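Local structure of 1,3-alpha-isomaltosidase (Kribbella flavida DSM 17836, 5X3I) at residues 242-247 with 489-494; 418-423 with 481-486. The protein hydrolyses the alpha-1,3-glucosidic linkage of the cyclic tetrasaccharide cyclobis-(1-6)-alpha-nigerosyl to give isomaltose, a step in the intracellular breakdown of that sugar. The protein carries 1 engineered substitution. One frame throughout, in Å; residues are numbered along the deposited sequence.

Contact 1 (242-247 with 489-494); sequences RTSRRT and GDEGNN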
loop_
_atom_site.group_PDB
_atom_site.type_symbol
_atom_site.label_atom_id
_atom_site.label_comp_id
_atom_site.label_asym_id
_atom_site.label_seq_id
_atom_site.Cartn_x
_atom_site.Cartn_y
_atom_site.Cartn_z
ATOM N N ARG A 242 -0.507 18.817 -7.078
ATOM C CA ARG A 242 -1.860 18.415 -6.792
ATOM C C ARG A 242 -2.427 17.717 -8.009
ATOM O O ARG A 242 -3.069 18.319 -8.853
ATOM C CB ARG A 242 -2.715 19.645 -6.454
ATOM C CG ARG A 242 -2.193 20.491 -5.305
ATOM C CD ARG A 242 -2.910 21.827 -5.208
ATOM N NE ARG A 242 -2.628 22.482 -3.933
ATOM C CZ ARG A 242 -2.878 23.759 -3.668
ATOM N NH1 ARG A 242 -3.409 24.538 -4.603
ATOM N NH2 ARG A 242 -2.592 24.261 -2.471
ATOM N N THR A 243 -2.353 16.400 -7.960
ATOM C CA THR A 243 -2.945 15.543 -8.961
ATOM C C THR A 243 -3.060 14.155 -8.355
ATOM O O THR A 243 -2.254 13.796 -7.498
ATOM C CB THR A 243 -2.083 15.492 -10.238
ATOM O OG1 THR A 243 -2.724 14.686 -11.224
ATOM C CG2 THR A 243 -0.718 14.918 -9.936
ATOM N N SER A 244 -4.009 13.363 -8.832
ATOM C CA SER A 244 -3.977 11.927 -8.601
ATOM C C SER A 244 -3.459 11.166 -9.834
ATOM O O SER A 244 -3.435 9.945 -9.842
ATOM C CB SER A 244 -5.340 11.406 -8.156
ATOM O OG SER A 244 -6.374 11.797 -9.019
ATOM N N ARG A 245 -3.078 11.892 -10.882
ATOM C CA ARG A 245 -2.456 11.256 -12.045
ATOM C C ARG A 245 -1.026 10.838 -11.709
ATOM O O ARG A 245 -0.455 11.304 -10.743
ATOM C CB ARG A 245 -2.476 12.184 -13.272
ATOM C CG ARG A 245 -3.870 12.453 -13.798
ATOM C CD ARG A 245 -3.897 13.220 -15.122
ATOM N NE ARG A 245 -5.280 13.468 -15.504
ATOM C CZ ARG A 245 -5.977 14.530 -15.126
ATOM N NH1 ARG A 245 -5.410 15.472 -14.389
ATOM N NH2 ARG A 245 -7.234 14.660 -15.504
ATOM N N ARG A 246 -0.466 9.933 -12.500
ATOM C CA ARG A 246 0.904 9.483 -12.309
ATOM C C ARG A 246 1.894 10.651 -12.359
ATOM O O ARG A 246 1.720 11.600 -13.128
ATOM C CB ARG A 246 1.254 8.426 -13.363
ATOM C CG ARG A 246 2.529 7.629 -13.094
ATOM C CD ARG A 246 2.543 6.328 -13.905
ATOM N NE ARG A 246 3.686 5.476 -13.600
ATOM C CZ ARG A 246 3.907 4.293 -14.166
ATOM N NH1 ARG A 246 3.061 3.819 -15.077
ATOM N NH2 ARG A 246 4.974 3.582 -13.825
ATOM N N THR A 247 2.911 10.575 -11.507
ATOM C CA THR A 247 4.024 11.519 -11.495
ATOM C C THR A 247 5.338 10.764 -11.367
ATOM O O THR A 247 5.369 9.680 -10.780
ATOM C CB THR A 247 3.937 12.521 -10.330
ATOM O OG1 THR A 247 3.892 11.802 -9.087
ATOM C CG2 THR A 247 2.717 13.412 -10.460
ATOM N N GLY A 489 -9.898 7.004 -15.545
ATOM C CA GLY A 489 -8.979 6.112 -14.864
ATOM C C GLY A 489 -7.608 6.695 -14.594
ATOM O O GLY A 489 -6.993 6.382 -13.579
ATOM N N ASP A 490 -7.125 7.552 -15.496
ATOM C CA ASP A 490 -5.807 8.142 -15.316
ATOM C C ASP A 490 -5.759 8.986 -14.050
ATOM O O ASP A 490 -4.719 9.104 -13.427
ATOM C CB ASP A 490 -5.393 8.975 -16.544
ATOM C CG ASP A 490 -6.271 10.190 -16.769
ATOM O OD1 ASP A 490 -7.504 10.118 -16.607
ATOM O OD2 ASP A 490 -5.718 11.234 -17.132
ATOM N N GLU A 491 -6.871 9.639 -13.737
ATOM C CA GLU A 491 -7.085 10.314 -12.463
ATOM C C GLU A 491 -7.613 9.454 -11.297
ATOM O O GLU A 491 -7.194 9.611 -10.157
ATOM C CB GLU A 491 -8.040 11.483 -12.690
ATOM C CG GLU A 491 -7.961 12.539 -11.635
ATOM C CD GLU A 491 -8.595 13.848 -12.069
ATOM O OE1 GLU A 491 -9.603 13.829 -12.801
ATOM O OE2 GLU A 491 -8.068 14.894 -11.665
ATOM N N GLY A 492 -8.574 8.583 -11.584
ATOM C CA GLY A 492 -9.344 7.930 -10.539
ATOM C C GLY A 492 -8.706 6.698 -9.923
ATOM O O GLY A 492 -8.968 6.378 -8.768
ATOM N N ASN A 493 -7.871 6.007 -10.692
ATOM C CA ASN A 493 -7.326 4.729 -10.257
ATOM C C ASN A 493 -6.468 4.835 -9.006
ATOM O O ASN A 493 -6.521 3.962 -8.153
ATOM C CB ASN A 493 -6.522 4.080 -11.390
ATOM C CG ASN A 493 -7.401 3.682 -12.556
ATOM O OD1 ASN A 493 -8.617 3.756 -12.471
ATOM N ND2 ASN A 493 -6.785 3.264 -13.655
ATOM N N ASN A 494 -5.680 5.899 -8.903
ATOM C CA ASN A 494 -4.884 6.131 -7.713
ATOM C C ASN A 494 -5.751 6.508 -6.503
ATOM O O ASN A 494 -5.355 6.282 -5.369
ATOM C CB ASN A 494 -3.837 7.229 -7.950
ATOM C CG ASN A 494 -2.632 6.742 -8.744
ATOM O OD1 ASN A 494 -2.270 5.571 -8.700
ATOM N ND2 ASN A 494 -1.988 7.660 -9.451
HETATM O O HOH W 1 -4.935 7.620 -11.110
HETATM O O HOH W 2 -5.790 14.883 -10.781
HETATM O O HOH W 3 -8.087 13.882 -8.553
HETATM O O HOH W 4 -8.561 12.694 -16.723
HETATM O O HOH W 5 -2.048 8.841 -14.507
#
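The turn between strands 237-241 and 247-252, in the galactose mutarotase-like domain of this family 31 glycosidase, meets the short helix 489-492 of the TIM-barrel domain through Ser244 and Arg245, so this is a domain interface. Ser244 OG donates to the backbone Glu491 O at 2.6 Å; its torsion (chi1 52°) tucks the hydroxyl between its own N and carbonyl carbon, facing the helix. Glu491 CG lies close beside that hydroxyl. In return Asn494 ND2 donates to Ser244 O at 2.7 Å, with that oxygen close to the plane of the amide, while Asn494 OD1 takes the backbone N of Val207. An ST turn shapes the approach: Thr243 OG1 accepts from Arg245 N at 2.8 Å. From there the Arg245 chain runs extended alongside Asp490, and NE donates to Asp490 OD2 at 2.8 Å. The oxygen sits in the guanidinium plane, but NE comes in from above the carboxylate plane, the two groups being turned 51° apart. Glu491 lies over one guanidinium face; its OE1 is 3.7 Å from Arg245 NH2, a long salt bridge of charges alone. Water fills out the seam: one molecule joins Arg245 NH2 to Asp490 OD1, and another links Arg246 N to Asp490 O. Direct bonds thus run both ways between the domains, and the single arginine charge set between two carboxylates probably offsets part of their mutual repulsion.

Contact 2 (418-423 with 481-486); sequences HAVLEA and LVYADG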
loop_
_atom_site.group_PDB
_atom_site.type_symbol
_atom_site.label_atom_id
_atom_site.label_comp_id
_atom_site.label_asym_id
_atom_site.label_seq_id
_atom_site.Cartn_x
_atom_site.Cartn_y
_atom_site.Cartn_z
ATOM N N HIS A 418 -23.381 0.011 -10.216
ATOM C CA HIS A 418 -22.489 0.012 -9.060
ATOM C C HIS A 418 -21.053 -0.387 -9.411
ATOM O O HIS A 418 -20.201 -0.452 -8.536
ATOM C CB HIS A 418 -23.017 -0.924 -7.971
ATOM C CG HIS A 418 -24.303 -0.477 -7.355
ATOM N ND1 HIS A 418 -24.483 0.784 -6.834
ATOM C CD2 HIS A 418 -25.472 -1.132 -7.165
ATOM C CE1 HIS A 418 -25.709 0.891 -6.359
ATOM N NE2 HIS A 418 -26.329 -0.255 -6.548
ATOM N N ALA A 419 -20.804 -0.698 -10.680
ATOM C CA ALA A 419 -19.487 -1.174 -11.094
ATOM C C ALA A 419 -18.672 -0.096 -11.810
ATOM O O ALA A 419 -19.212 0.679 -12.591
ATOM C CB ALA A 419 -19.621 -2.393 -11.993
ATOM N N VAL A 420 -17.374 -0.072 -11.536
ATOM C CA VAL A 420 -16.443 0.753 -12.289
ATOM C C VAL A 420 -16.514 0.325 -13.755
ATOM O O VAL A 420 -16.579 -0.865 -14.046
ATOM C CB VAL A 420 -15.002 0.624 -11.758
ATOM C CG1 VAL A 420 -14.019 1.394 -12.648
ATOM C CG2 VAL A 420 -14.912 1.108 -10.314
ATOM N N LEU A 421 -16.517 1.294 -14.661
ATOM C CA LEU A 421 -16.783 1.036 -16.076
ATOM C C LEU A 421 -15.568 1.224 -16.990
ATOM O O LEU A 421 -14.688 2.028 -16.704
ATOM C CB LEU A 421 -17.899 1.948 -16.574
ATOM C CG LEU A 421 -19.294 1.834 -15.963
ATOM C CD1 LEU A 421 -20.244 2.821 -16.662
ATOM C CD2 LEU A 421 -19.805 0.413 -16.062
ATOM N N GLU A 422 -15.545 0.471 -18.089
ATOM C CA GLU A 422 -14.618 0.737 -19.179
ATOM C C GLU A 422 -15.123 1.931 -19.979
ATOM O O GLU A 422 -16.234 2.412 -19.758
ATOM C CB GLU A 422 -14.484 -0.472 -20.107
ATOM C CG GLU A 422 -14.052 -1.760 -19.454
ATOM C CD GLU A 422 -12.550 -1.942 -19.443
ATOM O OE1 GLU A 422 -11.817 -1.013 -19.835
ATOM O OE2 GLU A 422 -12.095 -3.024 -19.042
ATOM N N ALA A 423 -14.331 2.361 -20.953
ATOM C CA ALA A 423 -14.695 3.498 -21.788
ATOM C C ALA A 423 -15.925 3.173 -22.625
ATOM O O ALA A 423 -16.744 4.040 -22.885
ATOM C CB ALA A 423 -13.524 3.897 -22.689
ATOM N N LEU A 481 -10.716 4.208 -18.010
ATOM C CA LEU A 481 -11.790 3.727 -17.126
ATOM C C LEU A 481 -12.689 4.893 -16.711
ATOM O O LEU A 481 -12.253 6.030 -16.696
ATOM C CB LEU A 481 -11.219 3.037 -15.884
ATOM C CG LEU A 481 -10.362 1.789 -16.085
ATOM C CD1 LEU A 481 -10.044 1.128 -14.749
ATOM C CD2 LEU A 481 -11.065 0.806 -16.995
ATOM N N VAL A 482 -13.963 4.623 -16.448
ATOM C CA VAL A 482 -14.894 5.677 -16.064
ATOM C C VAL A 482 -15.524 5.447 -14.687
ATOM O O VAL A 482 -16.135 4.409 -14.439
ATOM C CB VAL A 482 -16.017 5.824 -17.101
ATOM C CG1 VAL A 482 -16.998 6.922 -16.684
ATOM C CG2 VAL A 482 -15.429 6.110 -18.487
ATOM N N TYR A 483 -15.377 6.440 -13.812
ATOM C CA TYR A 483 -15.932 6.416 -12.466
ATOM C C TYR A 483 -17.141 7.323 -12.379
ATOM O O TYR A 483 -17.208 8.346 -13.063
ATOM C CB TYR A 483 -14.907 6.859 -11.428
ATOM C CG TYR A 483 -13.773 5.896 -11.210
ATOM C CD1 TYR A 483 -12.593 6.024 -11.919
ATOM C CD2 TYR A 483 -13.877 4.865 -10.277
ATOM C CE1 TYR A 483 -11.548 5.156 -11.724
ATOM C CE2 TYR A 483 -12.835 3.988 -10.073
ATOM C CZ TYR A 483 -11.668 4.142 -10.801
ATOM O OH TYR A 483 -10.622 3.291 -10.614
ATOM N N ALA A 484 -18.091 6.948 -11.524
ATOM C CA ALA A 484 -19.350 7.671 -11.418
ATOM C C ALA A 484 -19.175 9.082 -10.871
ATOM O O ALA A 484 -20.070 9.906 -10.992
ATOM C CB ALA A 484 -20.336 6.893 -10.547
ATOM N N ASP A 485 -18.026 9.366 -10.279
ATOM C CA ASP A 485 -17.789 10.700 -9.768
ATOM C C ASP A 485 -17.337 11.630 -10.902
ATOM O O ASP A 485 -17.066 12.788 -10.662
ATOM C CB ASP A 485 -16.754 10.691 -8.637
ATOM C CG ASP A 485 -15.336 10.394 -9.121
ATOM O OD1 ASP A 485 -15.154 9.943 -10.263
ATOM O OD2 ASP A 485 -14.393 10.604 -8.336
ATOM N N GLY A 486 -17.242 11.092 -12.121
ATOM C CA GLY A 486 -16.864 11.877 -13.290
ATOM C C GLY A 486 -15.390 11.822 -13.659
ATOM O O GLY A 486 -14.984 12.337 -14.706
#
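Leu481 comes up against Leu421 and Glu422: its CA is 3.4 Å from Leu421 O, a CA-H...O contact, and its CD2 methyl lies 3.5 Å from Glu422 OE1. The Glu422 chain bends at chi2 (-90°), which brings its carboxylate alongside the leucine although its CB starts off away from the 481-486 segment; OE2 has a weak, long ion pair with Arg431. Val482 comes next and carries the backbone pairing. Its N donates to Leu421 O at 2.7 Å, nearly straight at 174°, and its O accepts from Leu421 N at 3.1 Å. The two residues make a single antiparallel bridge, a hydrogen-bonded pair that joins two loops of the TIM-barrel domain, one following helix 404-415 and the other following strand 467-470. Beside the bridge Leu421 CB and Val482 CB stand 4.3 Å apart. Val482 CG2 also reaches Glu422 O and Ala423. Tyr483 then turns its ring back toward Val420. The CG1 methyl sits over one face of the ring, 4.2 Å from the centroid, in a CH-pi contact displaced toward the rim, while CG2 of Val420 meets CE2 of Tyr483 at 3.6 Å. An alanine in place of Val420 would lack both methyls, and the covered ring face is likely to lose its CH-pi partner and the CG2 contact at CE2. At Tyr483 the chain enters a type I turn, closed by Gly486 N donating to Tyr483 O, and Ala484 N within it is held by Asp442 OD2.

From the N terminus the chain first passes through 242-247, in the mutarotase-like domain, and then runs on into the TIM-barrel domain. There 418-423 follows helix 404-415. The segment 481-486, after barrel strand 467-470, comes back against 418-423, so contact 2 closes a loop of 57 intervening residues. Only a few residues later 489-494 closes the much longer loop of contact 1, within which the whole of contact 2 falls. The contacts also touch in space: Tyr483 OH and Asn493 OD1 are 2.8 Å apart, a probable hydrogen bond, and Leu481 packs on Gly489. Through these touches contact 2 is joined to the barrel side of the domain interface.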